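Local coordinates for nitrogenase molybdenum-iron protein beta chain (Clostridium pasteurianum, PDB 4WES) that forms the beta subunit of the molybdenum-iron component of nitrogenase, shares an [8Fe-7S] cluster with the alpha chain and takes part in reducing dinitrogen to ammonium, at residues Val88-Ile91 / Phe92-Tyr95. Residues are numbered along the deposited sequence; the frame is centred on the assembly and turned at random. Where two conformers were deposited one is given.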
loop_
_atom_site.group_PDB
_atom_site.type_symbol
_atom_site.label_atom_id
_atom_site.label_comp_id
_atom_site.label_asym_id
_atom_site.label_seq_id
_atom_site.Cartn_x
_atom_site.Cartn_y
_atom_site.Cartn_z
ATOM N N VAL B 88 -11.498 43.185 8.485
ATOM C CA VAL B 88 -11.800 42.778 9.849
ATOM C C VAL B 88 -13.279 43.058 10.174
ATOM O O VAL B 88 -13.941 42.251 10.877
ATOM C CB VAL B 88 -10.815 43.433 10.821
ATOM C CG1 VAL B 88 -11.262 43.424 12.257
ATOM C CG2 VAL B 88 -9.465 42.771 10.701
ATOM N N LYS B 89 -13.818 44.168 9.657
ATOM C CA LYS B 89 -15.234 44.473 9.888
ATOM C C LYS B 89 -16.142 43.430 9.242
ATOM O O LYS B 89 -17.161 43.033 9.824
ATOM C CB LYS B 89 -15.589 45.876 9.394
ATOM C CG LYS B 89 -14.761 46.967 10.046
ATOM C CD LYS B 89 -15.190 48.345 9.565
ATOM C CE LYS B 89 -14.065 49.359 9.681
ATOM N NZ LYS B 89 -14.554 50.746 9.483
ATOM N N ASN B 90 -15.791 42.980 8.043
ATOM C CA ASN B 90 -16.576 41.928 7.381
ATOM C C ASN B 90 -16.378 40.565 8.016
ATOM O O ASN B 90 -17.355 39.783 8.117
ATOM C CB ASN B 90 -16.269 41.892 5.896
ATOM C CG ASN B 90 -16.874 43.076 5.184
ATOM O OD1 ASN B 90 -18.097 43.250 5.197
ATOM N ND2 ASN B 90 -16.037 43.907 4.541
ATOM N N ILE B 91 -15.167 40.273 8.473
ATOM C CA ILE B 91 -14.896 38.978 9.061
ATOM C C ILE B 91 -15.690 38.801 10.348
ATOM O O ILE B 91 -16.362 37.784 10.559
ATOM C CB ILE B 91 -13.410 38.812 9.324
ATOM C CG1 ILE B 91 -12.661 38.693 8.005
ATOM C CG2 ILE B 91 -13.169 37.594 10.176
ATOM C CD1 ILE B 91 -11.179 39.003 8.092
ATOM N N PHE B 92 -15.598 39.762 11.262
ATOM C CA PHE B 92 -16.293 39.555 12.535
ATOM C C PHE B 92 -17.809 39.543 12.347
ATOM O O PHE B 92 -18.497 38.734 12.964
ATOM C CB PHE B 92 -15.885 40.585 13.590
ATOM C CG PHE B 92 -14.522 40.332 14.176
ATOM C CD1 PHE B 92 -14.264 39.147 14.818
ATOM C CD2 PHE B 92 -13.509 41.265 14.126
ATOM C CE1 PHE B 92 -13.038 38.887 15.384
ATOM C CE2 PHE B 92 -12.278 41.014 14.694
ATOM C CZ PHE B 92 -12.031 39.825 15.324
ATOM N N SER B 93 -18.336 40.397 11.458
ATOM C CA SER B 93 -19.797 40.457 11.242
ATOM C C SER B 93 -20.342 39.214 10.565
ATOM O O SER B 93 -21.368 38.677 10.996
ATOM C CB SER B 93 -20.168 41.712 10.437
ATOM O OG SER B 93 -19.607 41.709 9.102
ATOM N N LEU B 94 -19.686 38.732 9.506
ATOM C CA LEU B 94 -20.205 37.606 8.753
ATOM C C LEU B 94 -19.825 36.286 9.340
ATOM O O LEU B 94 -20.612 35.339 9.235
ATOM C CB LEU B 94 -19.725 37.638 7.305
ATOM C CG LEU B 94 -20.278 38.705 6.400
ATOM C CD1 LEU B 94 -19.630 38.598 5.018
ATOM C CD2 LEU B 94 -21.792 38.584 6.273
ATOM N N TYR B 95 -18.587 36.164 9.837
ATOM C CA TYR B 95 -18.021 34.868 10.149
ATOM C C TYR B 95 -17.659 34.656 11.607
ATOM O O TYR B 95 -17.388 33.526 12.005
ATOM C CB TYR B 95 -16.817 34.615 9.226
ATOM C CG TYR B 95 -17.189 34.716 7.745
ATOM C CD1 TYR B 95 -18.221 33.950 7.222
ATOM C CD2 TYR B 95 -16.565 35.632 6.917
ATOM C CE1 TYR B 95 -18.603 34.063 5.895
ATOM C CE2 TYR B 95 -16.922 35.730 5.569
ATOM C CZ TYR B 95 -17.962 34.960 5.086
ATOM O OH TYR B 95 -18.333 35.052 3.759
HETATM O O HOH W 1 -20.578 42.278 6.273
#
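Val88 places CG1 opposite N (chi1 163°), and Phe92 lays its ring alongside that methyl one helical turn later. CG1 meets the ring at CD2 and CE2, lying 3.6 Å from Phe92 CE2; the two side chains run side by side in the same direction. Both rest on Ile100 of strand 99-104, as does Ile91, which also reaches Leu39 and His41 of strand 38-43. A beta-branched residue, an aromatic ring and a second beta-branched residue thus give helix 81-95 the apolar flank that packs on the parallel sheet.

The backbone beneath carries i to i-4 helical bonds, with Phe92 N 3.0 Å from Val88 O and almost straight at 175°, and Leu94 N 2.9 Å from Asn90 O. Between these two, the bond from Ser93 N to Lys89 O is weak at 3.3 Å. Ser93 suits this place because its short side chain, at chi1 64°, brings the hydroxyl back over the preceding turn: OG lies 2.9 Å from Lys89 O and 3.1 Å from Asn90 O, both possible acceptors for its single proton. A water donates to both Ser93 OG and Asn90 OD1, its oxygen 2.9 Å from Asn90 OD1, bridging the two polar side chains.

The buried amide of Asn90 works outward too: OD1 bonds Thr17 OG1 of the alpha chain and ND2 bonds Pro45 O of the same chain. Tyr95 N bonds to Ile91 O, its ring carries Leu94 CB over one face, and its OH meets Ile47 O, an acceptor, and His447 N, a donor, both of the alpha chain. The chemistry therefore divides this part of the helix between an apolar side joined to its own sheet and two polar groups, the Asn90 amide and the Tyr95 hydroxyl, that hydrogen-bond across the alpha-beta interface.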